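Local structure of sensor histidine kinase (Pseudomonas syringae pv. tomato, 3CIT) at residues Ala42-Asp47 against Glu132-Leu137; Gly49-Trp54 against Ala143-Asn148; Ser73-Thr78 against Thr114-Asn119; Pro86-Arg91 against Val121-Pro126. The protein probably serves as the sensory GAF domain of a two-component histidine kinase whose full-length form is expected to signal through phosphorelay. All coordinates share one frame; numbering follows the deposited sequence.

How the contacts relate
Along the chain the segments run 42-47, 49-54, 73-78, 86-91, then 114-119, 121-126, 132-137 and 143-148. Contacts 3 and 4 cross one another, and both are nested inside the loops closed by contacts 1 and 2. Contacts 1 and 2 lie about 16 Å apart, centre to centre, on the helical side of the GAF domain and share helix 128-156. Contact 1 joins the end of helix 29-43 to that helix, and contact 2 joins the sheet to it. Contact 3 ties the other face of the antiparallel sheet to loop 73-78. Contact 4, about 22 Å from contact 2, centre to centre, joins edge strand 87-90 to the loop before helix 128-156.

Contact 1 of 4, residues Ala42-Asp47 against Glu132-Leu137; sequences AFVAMD and ESLQLL
Leu134 has CG opposite its carbonyl carbon (chi1 -65°) and CD1 extended away from CA (chi2 178°), which carries this methyl out of helix 128-156 to meet Val44; Val44, with CG1 likewise opposite its own carbonyl (chi1 -71°), presents both of its methyls in return. The place they meet is the end of helix 29-43 in a GAF domain, where a Schellman motif stops the helix. Ala45 is its C-prime residue, with positive phi, and Met46 N reaches back to Cys41 O. Val44 is the first residue to leave helical geometry, and its beta-branched side chain faces helix 128-156 just where the chain turns off.

The two side chains approach tip to tip. Leu134 CD1 lies 3.6 Å from Val44 CG1 and 3.8 Å from Val44 CG2, so one methyl sits against a pair. The other branch of Leu134 serves Phe43, at the end of helix 29-43, whose ring also packs on Leu16 and Arg13 of helix 3-26. A branched leucine suits this position, since its two methyls can serve two neighbours while it also rests on Leu100, Leu102 and Leu117 of the sheet. On helix 128-156, the nearby Glu132 instead forms a salt bridge with Arg15 of the second subunit. Between Phe43 and Leu134 the approach is oblique and looser, with Phe43 CD2 4.3 Å from Leu134 CD2.

Contact 2 of 4, residues Gly49-Trp54 against Ala143-Asn148; sequences GLLLEW and AHLENN
This is a buried side-chain contact between sheet and helix, in which Leu145 of helix 128-156 reaches toward Leu51 and Glu53 on strand 48-53 of the GAF domain. The backbones stay well apart, with Glu53 CA and Leu145 CA 10.0 Å from one another, and no hydrogen bond joins the two segments.

Leu51 and Glu53 are two places apart in an extended strand, so both project from the same face of the sheet toward the helix. Leu145 answers them with a single methyl. Its CD1, carried outward by an extended second torsion (chi2 177°), lies 4.3 Å from Leu51 CD2, a loose apolar contact, and 3.8 Å from Glu53 OE2. The glutamate and leucine side chains cross at about a right angle, bringing the carboxylate end of Glu53 against the methyl.

A carboxylate beside leucines would be costly if it had no polar partners. Here Glu53 OE2 is bonded to Arg33 of helix 29-43 by a salt bridge and to Thr63 OG1 of the neighbouring strand, which probably offsets its charge and helps keep it ionised, and holds its orientation. The long aliphatic part of glutamate suits the place, since it carries the acid from the strand to both partners.

The same helix 128-156 meets a second subunit through Asn147, which is hydrogen-bonded to Asn147 of that chain. Around the contact itself Leu145 also touches Met32 and Arg33 of helix 29-43, while Leu51 packs on Leu115 of strand 111-119 and on Thr63 and Ala64 of strand 61-66.

Contact 3 of 4, residues Ser73-Thr78 against Thr114-Asn119; sequences STLETT and TLVLAN
The irregular segment 73-78 passes over segment 114-119 of strand 111-119 with its backbone well clear of it, Leu75 CA standing 9.2 Å from Ala118 CA, so the gap is bridged by side chains and no hydrogen bond crosses it. It belongs to the connection between helix 69-72 and strand 87-90, which covers the face of the GAF sheet turned away from the long helices. In GAF domains this face commonly carries the ligand pocket. A glycerol, probably from the crystallisation liquor, lies near Val116, which is consistent with a pocket but identifies no natural ligand.

Leu75 is the residue that spans the space. Its CG is opposite the carbonyl carbon (chi1 -62°) and its CD1 continues outward from CA (chi2 175°), giving the side chain its full reach down to the strand. Val116 and Ala118 point up to it, while Leu117 between them points to the other face, where it packs on Leu37 and Cys41 of helix 29-43. Leu75 and Val116 approach tip to tip; Ala118, small enough to leave room, adds its methyl more loosely from the side. Leu75 also rests on Leu50, Leu96 and Val99, a largely aliphatic neighbourhood that suits its type, with Arg91 also alongside. One methyl makes both close approaches: Leu75 CD1 is 3.9 Å from Val116 CG1 and 4.5 Å from Ala118 CB.

Contact 4 of 4, residues Pro86-Arg91 against Val121-Pro126; sequences PQWLER and VAISAP. With SO4 (sulfate ion), chain J.
Trp88 leaves strand 87-90 with CG opposite its backbone N (chi1 -179°), which sends the indole from CB out toward Ala125. Starting from CG, the five-membered ring carries the Ala125 methyl over one face, a CH-pi contact with Ala125 CB 3.6 Å from the ring centroid of Trp88 and 9° off its normal. Alanine suits the site because its small methyl can approach the ring centre closely, with no longer side chain in the way. At the edge, Trp88 NE1 donates to a water 3.0 Å away that lies in the ring plane and also approaches Ile123 O and Glu90 OE2.

The indole belongs to the edge strand of the GAF sheet, and the loop against it leads from strand 111-119 into helix 128-156. Farther along, CZ2 of Trp88 passes 3.5 Å from Ala125 CA, while Ile123 O lies near the ring plane. CH2 of Trp88 faces Ile123 CG1 at 4.2 Å, and CZ3 of Trp88 meets Pro126 CD obliquely at 3.5 Å.

Ser124 N gives a nearly straight bond (170°) to O2 of a sulfate, probably from the crystallisation liquor, at 2.7 Å; Ser124 OG bonds sulfate O3 and Ser7 OG of the fourth subunit.

Contact 1 of 4, residues Ala42-Asp47 against Glu132-Leu137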
loop_
_atom_site.group_PDB
_atom_site.type_symbol
_atom_site.label_atom_id
_atom_site.label_comp_id
_atom_site.label_asym_id
_atom_site.label_seq_id
_atom_site.Cartn_x
_atom_site.Cartn_y
_atom_site.Cartn_z
ATOM N N ALA A 42 -9.905 -17.609 9.351
ATOM C CA ALA A 42 -9.410 -18.945 9.082
ATOM C C ALA A 42 -8.098 -18.907 8.318
ATOM O O ALA A 42 -7.181 -19.698 8.594
ATOM C CB ALA A 42 -10.473 -19.801 8.301
ATOM N N PHE A 43 -8.014 -17.976 7.375
ATOM C CA PHE A 43 -6.889 -17.906 6.434
ATOM C C PHE A 43 -5.563 -17.718 7.158
ATOM O O PHE A 43 -4.565 -18.304 6.786
ATOM C CB PHE A 43 -7.091 -16.811 5.390
ATOM C CG PHE A 43 -6.138 -16.934 4.226
ATOM C CD1 PHE A 43 -6.278 -17.965 3.310
ATOM C CD2 PHE A 43 -5.085 -16.052 4.068
ATOM C CE1 PHE A 43 -5.367 -18.106 2.235
ATOM C CE2 PHE A 43 -4.186 -16.206 2.979
ATOM C CZ PHE A 43 -4.337 -17.225 2.101
ATOM N N VAL A 44 -5.584 -16.938 8.230
ATOM C CA VAL A 44 -4.372 -16.648 9.002
ATOM C C VAL A 44 -4.399 -17.241 10.416
ATOM O O VAL A 44 -3.588 -16.863 11.258
ATOM C CB VAL A 44 -4.048 -15.120 9.032
ATOM C CG1 VAL A 44 -3.553 -14.624 7.643
ATOM C CG2 VAL A 44 -5.229 -14.306 9.577
ATOM N N ALA A 45 -5.325 -18.166 10.645
ATOM C CA ALA A 45 -5.448 -18.907 11.887
ATOM C C ALA A 45 -5.563 -17.942 13.080
ATOM O O ALA A 45 -4.921 -18.137 14.101
ATOM C CB ALA A 45 -4.236 -19.851 12.048
HETATM N N MSE A 46 -6.371 -16.902 12.930
HETATM C CA MSE A 46 -6.651 -15.979 14.041
HETATM C C MSE A 46 -8.065 -16.259 14.554
HETATM O O MSE A 46 -9.002 -16.313 13.768
HETATM C CB MSE A 46 -6.430 -14.529 13.573
HETATM C CG MSE A 46 -4.926 -14.316 13.231
HETATM SE SE MSE A 46 -4.420 -12.496 12.744
HETATM C CE MSE A 46 -4.654 -11.543 14.430
ATOM N N ASP A 47 -8.188 -16.470 15.863
ATOM C CA ASP A 47 -9.395 -17.063 16.438
ATOM C C ASP A 47 -10.531 -16.117 16.775
ATOM O O ASP A 47 -11.582 -16.584 17.195
ATOM C CB ASP A 47 -9.080 -18.014 17.619
ATOM C CG ASP A 47 -8.408 -17.347 18.800
ATOM O OD1 ASP A 47 -8.155 -16.110 18.819
ATOM O OD2 ASP A 47 -8.144 -18.083 19.788
ATOM N N GLU A 132 -1.393 -8.713 2.650
ATOM C CA GLU A 132 -1.800 -8.035 1.431
ATOM C C GLU A 132 -3.066 -8.630 0.788
ATOM O O GLU A 132 -3.903 -7.899 0.293
ATOM C CB GLU A 132 -0.675 -8.078 0.396
ATOM C CG GLU A 132 0.500 -7.225 0.673
ATOM C CD GLU A 132 1.474 -7.253 -0.538
ATOM O OE1 GLU A 132 2.149 -8.240 -0.736
ATOM O OE2 GLU A 132 1.530 -6.278 -1.271
ATOM N N SER A 133 -3.191 -9.950 0.805
ATOM C CA SER A 133 -4.375 -10.633 0.297
ATOM C C SER A 133 -5.601 -10.295 1.148
ATOM O O SER A 133 -6.670 -9.991 0.602
ATOM C CB SER A 133 -4.110 -12.151 0.230
ATOM O OG SER A 133 -3.038 -12.400 -0.647
ATOM N N LEU A 134 -5.463 -10.335 2.479
ATOM C CA LEU A 134 -6.566 -9.952 3.367
ATOM C C LEU A 134 -6.958 -8.489 3.183
ATOM O O LEU A 134 -8.140 -8.176 3.214
ATOM C CB LEU A 134 -6.232 -10.219 4.843
ATOM C CG LEU A 134 -6.041 -11.698 5.190
ATOM C CD1 LEU A 134 -5.671 -11.898 6.641
ATOM C CD2 LEU A 134 -7.308 -12.498 4.867
ATOM N N GLN A 135 -5.987 -7.605 2.989
ATOM C CA GLN A 135 -6.288 -6.210 2.690
ATOM C C GLN A 135 -7.098 -6.070 1.399
ATOM O O GLN A 135 -8.073 -5.320 1.334
ATOM C CB GLN A 135 -5.010 -5.356 2.625
ATOM C CG GLN A 135 -5.339 -3.874 2.308
ATOM C CD GLN A 135 -6.272 -3.192 3.380
ATOM O OE1 GLN A 135 -7.537 -3.057 3.211
ATOM N NE2 GLN A 135 -5.645 -2.780 4.485
ATOM N N LEU A 136 -6.716 -6.790 0.350
ATOM C CA LEU A 136 -7.539 -6.778 -0.866
ATOM C C LEU A 136 -8.940 -7.365 -0.627
ATOM O O LEU A 136 -9.939 -6.866 -1.150
ATOM C CB LEU A 136 -6.845 -7.512 -2.016
ATOM C CG LEU A 136 -7.609 -7.498 -3.350
ATOM C CD1 LEU A 136 -7.841 -6.043 -3.841
ATOM C CD2 LEU A 136 -6.853 -8.314 -4.404
ATOM N N LEU A 137 -9.039 -8.458 0.113
ATOM C CA LEU A 137 -10.377 -9.007 0.448
ATOM C C LEU A 137 -11.271 -7.939 1.147
ATOM O O LEU A 137 -12.483 -7.809 0.840
ATOM C CB LEU A 137 -10.228 -10.212 1.350
ATOM C CG LEU A 137 -11.442 -11.088 1.525
ATOM C CD1 LEU A 137 -11.919 -11.536 0.136
ATOM C CD2 LEU A 137 -10.999 -12.288 2.388
#

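Contact 2 of 4, residues Gly49-Trp54 against Ala143-Asn148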
loop_
_atom_site.group_PDB
_atom_site.type_symbol
_atom_site.label_atom_id
_atom_site.label_comp_id
_atom_site.label_asym_id
_atom_site.label_seq_id
_atom_site.Cartn_x
_atom_site.Cartn_y
_atom_site.Cartn_z
ATOM N N GLY A 49 -12.509 -12.114 15.497
ATOM C CA GLY A 49 -12.562 -11.011 14.576
ATOM C C GLY A 49 -13.854 -10.268 14.668
ATOM O O GLY A 49 -14.866 -10.765 15.195
ATOM N N LEU A 50 -13.822 -9.041 14.202
ATOM C CA LEU A 50 -15.047 -8.316 14.006
ATOM C C LEU A 50 -14.925 -7.382 12.803
ATOM O O LEU A 50 -13.834 -7.145 12.272
ATOM C CB LEU A 50 -15.454 -7.610 15.311
ATOM C CG LEU A 50 -14.506 -6.652 15.983
ATOM C CD1 LEU A 50 -14.435 -5.383 15.193
ATOM C CD2 LEU A 50 -14.943 -6.360 17.437
ATOM N N LEU A 51 -16.073 -6.884 12.378
ATOM C CA LEU A 51 -16.157 -5.850 11.371
ATOM C C LEU A 51 -16.810 -4.610 11.988
ATOM O O LEU A 51 -17.863 -4.691 12.632
ATOM C CB LEU A 51 -16.966 -6.352 10.183
ATOM C CG LEU A 51 -17.091 -5.394 9.016
ATOM C CD1 LEU A 51 -15.679 -5.084 8.356
ATOM C CD2 LEU A 51 -18.054 -5.986 7.989
ATOM N N LEU A 52 -16.152 -3.467 11.806
ATOM C CA LEU A 52 -16.628 -2.191 12.311
ATOM C C LEU A 52 -16.994 -1.341 11.119
ATOM O O LEU A 52 -16.248 -1.304 10.149
ATOM C CB LEU A 52 -15.520 -1.481 13.068
ATOM C CG LEU A 52 -15.007 -2.145 14.325
ATOM C CD1 LEU A 52 -13.933 -1.247 14.971
ATOM C CD2 LEU A 52 -16.179 -2.440 15.302
ATOM N N GLU A 53 -18.118 -0.647 11.190
ATOM C CA GLU A 53 -18.512 0.291 10.152
ATOM C C GLU A 53 -19.056 1.575 10.777
ATOM O O GLU A 53 -19.649 1.551 11.857
ATOM C CB GLU A 53 -19.546 -0.322 9.227
ATOM C CG GLU A 53 -18.981 -1.433 8.345
ATOM C CD GLU A 53 -20.080 -2.202 7.653
ATOM O OE1 GLU A 53 -20.831 -1.572 6.896
ATOM O OE2 GLU A 53 -20.172 -3.428 7.868
ATOM N N TRP A 54 -18.799 2.693 10.113
ATOM C CA TRP A 54 -19.246 4.015 10.592
ATOM C C TRP A 54 -19.651 4.907 9.415
ATOM O O TRP A 54 -19.275 4.663 8.296
ATOM C CB TRP A 54 -18.151 4.676 11.425
ATOM C CG TRP A 54 -16.814 4.742 10.752
ATOM C CD1 TRP A 54 -16.393 5.670 9.837
ATOM C CD2 TRP A 54 -15.737 3.846 10.938
ATOM N NE1 TRP A 54 -15.115 5.387 9.429
ATOM C CE2 TRP A 54 -14.685 4.269 10.087
ATOM C CE3 TRP A 54 -15.554 2.705 11.721
ATOM C CZ2 TRP A 54 -13.473 3.615 10.035
ATOM C CZ3 TRP A 54 -14.332 2.064 11.682
ATOM C CH2 TRP A 54 -13.314 2.507 10.823
ATOM N N ALA A 143 -16.176 -2.359 -1.464
ATOM C CA ALA A 143 -16.802 -1.881 -2.687
ATOM C C ALA A 143 -18.260 -2.303 -2.756
ATOM O O ALA A 143 -19.140 -1.537 -3.176
ATOM C CB ALA A 143 -16.025 -2.386 -3.947
ATOM N N HIS A 144 -18.496 -3.540 -2.354
ATOM C CA HIS A 144 -19.819 -4.147 -2.389
ATOM C C HIS A 144 -20.740 -3.610 -1.289
ATOM O O HIS A 144 -21.917 -3.362 -1.535
ATOM C CB HIS A 144 -19.679 -5.678 -2.314
ATOM C CG HIS A 144 -19.064 -6.269 -3.545
ATOM N ND1 HIS A 144 -19.611 -6.094 -4.802
ATOM C CD2 HIS A 144 -17.941 -7.003 -3.724
ATOM C CE1 HIS A 144 -18.840 -6.678 -5.700
ATOM N NE2 HIS A 144 -17.824 -7.245 -5.072
ATOM N N LEU A 145 -20.205 -3.417 -0.091
ATOM C CA LEU A 145 -20.970 -2.824 1.009
ATOM C C LEU A 145 -21.342 -1.376 0.686
ATOM O O LEU A 145 -22.457 -0.928 0.958
ATOM C CB LEU A 145 -20.197 -2.884 2.322
ATOM C CG LEU A 145 -20.049 -4.258 2.993
ATOM C CD1 LEU A 145 -19.185 -4.137 4.243
ATOM C CD2 LEU A 145 -21.452 -4.854 3.323
ATOM N N GLU A 146 -20.404 -0.650 0.096
ATOM C CA GLU A 146 -20.649 0.733 -0.295
ATOM C C GLU A 146 -21.701 0.826 -1.385
ATOM O O GLU A 146 -22.616 1.643 -1.301
ATOM C CB GLU A 146 -19.354 1.392 -0.742
ATOM C CG GLU A 146 -19.549 2.814 -1.184
ATOM C CD GLU A 146 -18.290 3.432 -1.638
ATOM O OE1 GLU A 146 -17.787 3.013 -2.705
ATOM O OE2 GLU A 146 -17.772 4.293 -0.900
ATOM N N ASN A 147 -21.599 -0.043 -2.386
ATOM C CA ASN A 147 -22.633 -0.126 -3.408
ATOM C C ASN A 147 -24.023 -0.273 -2.783
ATOM O O ASN A 147 -24.918 0.531 -3.061
ATOM C CB ASN A 147 -22.332 -1.274 -4.384
ATOM C CG ASN A 147 -23.247 -1.259 -5.592
ATOM O OD1 ASN A 147 -24.190 -2.038 -5.648
ATOM N ND2 ASN A 147 -22.994 -0.356 -6.540
ATOM N N ASN A 148 -24.191 -1.272 -1.922
ATOM C CA ASN A 148 -25.469 -1.498 -1.217
ATOM C C ASN A 148 -25.972 -0.285 -0.449
ATOM O O ASN A 148 -27.164 0.093 -0.556
ATOM C CB ASN A 148 -25.333 -2.678 -0.256
ATOM C CG ASN A 148 -26.569 -2.879 0.608
ATOM O OD1 ASN A 148 -26.589 -2.514 1.796
ATOM N ND2 ASN A 148 -27.619 -3.450 0.014
#

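Contact 3 of 4, residues Ser73-Thr78 against Thr114-Asn119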
loop_
_atom_site.group_PDB
_atom_site.type_symbol
_atom_site.label_atom_id
_atom_site.label_comp_id
_atom_site.label_asym_id
_atom_site.label_seq_id
_atom_site.Cartn_x
_atom_site.Cartn_y
_atom_site.Cartn_z
ATOM N N SER A 73 -15.288 -7.923 23.126
ATOM C CA SER A 73 -15.728 -6.689 23.821
ATOM C C SER A 73 -14.558 -5.856 24.333
ATOM O O SER A 73 -14.705 -4.650 24.592
ATOM C CB SER A 73 -16.690 -6.997 24.957
ATOM O OG SER A 73 -16.038 -7.537 26.068
ATOM N N THR A 74 -13.414 -6.502 24.532
ATOM C CA THR A 74 -12.227 -5.848 25.081
ATOM C C THR A 74 -11.520 -4.958 24.076
ATOM O O THR A 74 -10.694 -4.148 24.451
ATOM C CB THR A 74 -11.203 -6.873 25.629
ATOM O OG1 THR A 74 -10.638 -7.649 24.561
ATOM C CG2 THR A 74 -11.882 -7.769 26.707
ATOM N N LEU A 75 -11.825 -5.114 22.806
ATOM C CA LEU A 75 -11.239 -4.271 21.770
ATOM C C LEU A 75 -11.903 -2.896 21.714
ATOM O O LEU A 75 -13.133 -2.761 21.784
ATOM C CB LEU A 75 -11.382 -4.934 20.424
ATOM C CG LEU A 75 -10.703 -6.280 20.226
ATOM C CD1 LEU A 75 -11.094 -6.801 18.861
ATOM C CD2 LEU A 75 -9.189 -6.152 20.375
ATOM N N GLU A 76 -11.057 -1.878 21.585
ATOM C CA GLU A 76 -11.514 -0.528 21.281
ATOM C C GLU A 76 -12.219 -0.521 19.942
ATOM O O GLU A 76 -11.883 -1.289 19.048
ATOM C CB GLU A 76 -10.323 0.426 21.237
ATOM C CG GLU A 76 -9.783 0.729 22.633
ATOM C CD GLU A 76 -10.759 1.559 23.459
ATOM O OE1 GLU A 76 -11.008 2.734 23.063
ATOM O OE2 GLU A 76 -11.274 1.043 24.496
ATOM N N THR A 77 -13.232 0.320 19.807
ATOM C CA THR A 77 -13.972 0.382 18.566
ATOM C C THR A 77 -14.052 1.843 18.131
ATOM O O THR A 77 -15.112 2.458 18.182
ATOM C CB THR A 77 -15.364 -0.242 18.733
ATOM O OG1 THR A 77 -16.093 0.458 19.744
ATOM C CG2 THR A 77 -15.246 -1.720 19.123
ATOM N N THR A 78 -12.923 2.409 17.730
ATOM C CA THR A 78 -12.894 3.823 17.331
ATOM C C THR A 78 -12.922 3.931 15.824
ATOM O O THR A 78 -12.278 3.126 15.134
ATOM C CB THR A 78 -11.641 4.541 17.855
ATOM O OG1 THR A 78 -11.407 4.142 19.209
ATOM C CG2 THR A 78 -11.845 6.057 17.822
ATOM N N THR A 114 -13.423 -1.050 9.330
ATOM C CA THR A 114 -12.206 -1.824 9.517
ATOM C C THR A 114 -12.567 -3.255 9.770
ATOM O O THR A 114 -13.434 -3.535 10.605
ATOM C CB THR A 114 -11.373 -1.428 10.767
ATOM O OG1 THR A 114 -11.492 -0.031 10.994
ATOM C CG2 THR A 114 -9.959 -1.819 10.506
ATOM N N LEU A 115 -11.905 -4.154 9.050
ATOM C CA LEU A 115 -11.922 -5.558 9.391
ATOM C C LEU A 115 -10.855 -5.756 10.469
ATOM O O LEU A 115 -9.693 -5.349 10.280
ATOM C CB LEU A 115 -11.669 -6.378 8.108
ATOM C CG LEU A 115 -11.765 -7.891 8.125
ATOM C CD1 LEU A 115 -13.170 -8.303 8.549
ATOM C CD2 LEU A 115 -11.375 -8.482 6.703
ATOM N N VAL A 116 -11.243 -6.328 11.606
ATOM C CA VAL A 116 -10.382 -6.451 12.757
ATOM C C VAL A 116 -10.226 -7.944 13.008
ATOM O O VAL A 116 -11.205 -8.630 13.321
ATOM C CB VAL A 116 -10.963 -5.759 14.019
ATOM C CG1 VAL A 116 -9.972 -5.893 15.273
ATOM C CG2 VAL A 116 -11.283 -4.252 13.787
ATOM N N LEU A 117 -9.022 -8.467 12.814
ATOM C CA LEU A 117 -8.728 -9.848 13.158
ATOM C C LEU A 117 -7.906 -9.821 14.430
ATOM O O LEU A 117 -7.089 -8.911 14.644
ATOM C CB LEU A 117 -7.931 -10.534 12.038
ATOM C CG LEU A 117 -8.453 -10.340 10.604
ATOM C CD1 LEU A 117 -7.610 -11.222 9.600
ATOM C CD2 LEU A 117 -9.916 -10.607 10.512
ATOM N N ALA A 118 -8.097 -10.817 15.292
ATOM C CA ALA A 118 -7.433 -10.812 16.582
ATOM C C ALA A 118 -7.184 -12.225 17.031
ATOM O O ALA A 118 -7.908 -13.123 16.630
ATOM C CB ALA A 118 -8.286 -10.073 17.628
ATOM N N ASN A 119 -6.176 -12.435 17.864
ATOM C CA ASN A 119 -5.873 -13.772 18.340
ATOM C C ASN A 119 -5.734 -13.788 19.862
ATOM O O ASN A 119 -5.230 -12.835 20.462
ATOM C CB ASN A 119 -4.609 -14.300 17.658
ATOM C CG ASN A 119 -4.535 -15.812 17.660
ATOM O OD1 ASN A 119 -5.471 -16.486 17.177
ATOM N ND2 ASN A 119 -3.453 -16.377 18.272
#

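Contact 4 of 4, residues Pro86-Arg91 against Val121-Pro126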
loop_
_atom_site.group_PDB
_atom_site.type_symbol
_atom_site.label_atom_id
_atom_site.label_comp_id
_atom_site.label_asym_id
_atom_site.label_seq_id
_atom_site.Cartn_x
_atom_site.Cartn_y
_atom_site.Cartn_z
ATOM N N PRO A 86 -2.852 -1.572 6.290
ATOM C CA PRO A 86 -3.043 -2.333 7.496
ATOM C C PRO A 86 -2.248 -1.810 8.680
ATOM O O PRO A 86 -1.437 -0.898 8.539
ATOM C CB PRO A 86 -2.589 -3.717 7.109
ATOM C CG PRO A 86 -1.813 -3.631 5.932
ATOM C CD PRO A 86 -1.982 -2.268 5.320
ATOM N N GLN A 87 -2.513 -2.408 9.825
ATOM C CA GLN A 87 -1.758 -2.149 11.046
ATOM C C GLN A 87 -1.739 -3.455 11.851
ATOM O O GLN A 87 -2.797 -4.082 12.080
ATOM C CB GLN A 87 -2.401 -1.031 11.869
ATOM C CG GLN A 87 -1.560 -0.627 13.128
ATOM C CD GLN A 87 -2.073 0.573 13.893
ATOM O OE1 GLN A 87 -1.324 1.226 14.658
ATOM N NE2 GLN A 87 -3.325 0.878 13.708
ATOM N N TRP A 88 -0.560 -3.841 12.300
ATOM C CA TRP A 88 -0.397 -4.972 13.224
ATOM C C TRP A 88 -0.157 -4.442 14.610
ATOM O O TRP A 88 0.737 -3.619 14.800
ATOM C CB TRP A 88 0.803 -5.796 12.810
ATOM C CG TRP A 88 1.064 -6.990 13.669
ATOM C CD1 TRP A 88 2.105 -7.159 14.558
ATOM C CD2 TRP A 88 0.276 -8.188 13.740
ATOM N NE1 TRP A 88 1.991 -8.391 15.185
ATOM C CE2 TRP A 88 0.895 -9.046 14.698
ATOM C CE3 TRP A 88 -0.874 -8.628 13.094
ATOM C CZ2 TRP A 88 0.392 -10.305 15.000
ATOM C CZ3 TRP A 88 -1.391 -9.888 13.440
ATOM C CH2 TRP A 88 -0.737 -10.703 14.360
ATOM N N LEU A 89 -0.911 -4.924 15.584
ATOM C CA LEU A 89 -0.796 -4.454 16.943
ATOM C C LEU A 89 -0.461 -5.591 17.904
ATOM O O LEU A 89 -1.043 -6.664 17.805
ATOM C CB LEU A 89 -2.127 -3.881 17.431
ATOM C CG LEU A 89 -2.759 -2.726 16.666
ATOM C CD1 LEU A 89 -4.180 -2.450 17.253
ATOM C CD2 LEU A 89 -1.864 -1.541 16.862
ATOM N N GLU A 90 0.475 -5.335 18.816
ATOM C CA GLU A 90 0.776 -6.237 19.935
ATOM C C GLU A 90 0.224 -5.563 21.184
ATOM O O GLU A 90 0.530 -4.409 21.443
ATOM C CB GLU A 90 2.268 -6.436 20.106
ATOM C CG GLU A 90 2.933 -7.091 18.924
ATOM C CD GLU A 90 4.427 -7.290 19.160
ATOM O OE1 GLU A 90 5.162 -6.294 19.227
ATOM O OE2 GLU A 90 4.852 -8.453 19.306
ATOM N N ARG A 91 -0.544 -6.306 21.964
ATOM C CA ARG A 91 -1.205 -5.811 23.148
ATOM C C ARG A 91 -0.897 -6.818 24.277
ATOM O O ARG A 91 -1.727 -7.630 24.667
ATOM C CB ARG A 91 -2.692 -5.672 22.869
ATOM C CG ARG A 91 -3.048 -4.771 21.680
ATOM C CD ARG A 91 -4.579 -4.658 21.411
ATOM N NE ARG A 91 -5.359 -4.235 22.575
ATOM C CZ ARG A 91 -6.129 -5.029 23.335
ATOM N NH1 ARG A 91 -6.801 -4.513 24.371
ATOM N NH2 ARG A 91 -6.267 -6.319 23.078
ATOM N N VAL A 121 -3.794 -15.637 21.667
ATOM C CA VAL A 121 -2.423 -15.806 22.108
ATOM C C VAL A 121 -1.458 -15.078 21.150
ATOM O O VAL A 121 -1.758 -14.857 19.963
ATOM C CB VAL A 121 -2.010 -17.295 22.283
ATOM C CG1 VAL A 121 -2.803 -17.976 23.425
ATOM C CG2 VAL A 121 -2.153 -18.047 21.020
ATOM N N ALA A 122 -0.325 -14.661 21.695
ATOM C CA ALA A 122 0.703 -13.964 20.900
ATOM C C ALA A 122 1.194 -14.875 19.771
ATOM O O ALA A 122 1.570 -16.041 19.997
ATOM C CB ALA A 122 1.864 -13.523 21.799
ATOM N N ILE A 123 1.155 -14.360 18.544
ATOM C CA ILE A 123 1.693 -15.051 17.372
ATOM C C ILE A 123 2.508 -14.019 16.581
ATOM O O ILE A 123 2.381 -12.821 16.819
ATOM C CB ILE A 123 0.587 -15.629 16.455
ATOM C CG1 ILE A 123 -0.440 -14.566 16.040
ATOM C CG2 ILE A 123 -0.125 -16.815 17.142
ATOM C CD1 ILE A 123 -1.381 -15.026 14.949
ATOM N N SER A 124 3.331 -14.463 15.652
ATOM C CA SER A 124 4.032 -13.513 14.764
ATOM C C SER A 124 3.018 -12.965 13.772
ATOM O O SER A 124 2.041 -13.641 13.434
ATOM C CB SER A 124 5.155 -14.200 14.028
ATOM O OG SER A 124 6.152 -14.609 14.919
ATOM N N ALA A 125 3.208 -11.738 13.304
ATOM C CA ALA A 125 2.348 -11.232 12.252
ATOM C C ALA A 125 2.324 -12.238 11.101
ATOM O O ALA A 125 3.358 -12.822 10.770
ATOM C CB ALA A 125 2.836 -9.836 11.743
ATOM N N PRO A 126 1.159 -12.407 10.452
ATOM C CA PRO A 126 1.125 -13.243 9.276
ATOM C C PRO A 126 2.100 -12.783 8.181
ATOM O O PRO A 126 2.522 -11.606 8.131
ATOM C CB PRO A 126 -0.327 -13.105 8.798
ATOM C CG PRO A 126 -1.113 -12.786 10.053
ATOM C CD PRO A 126 -0.186 -11.936 10.841
HETATM S S SO4 J . 4.806 -17.536 16.559
HETATM O O1 SO4 J . 4.311 -18.290 17.731
HETATM O O2 SO4 J . 3.658 -17.189 15.655
HETATM O O3 SO4 J . 5.553 -16.376 17.080
HETATM O O4 SO4 J . 5.777 -18.371 15.815
HETATM O O HOH W 1 4.745 -10.092 15.409
HETATM O O HOH W 2 3.178 -10.179 17.239
#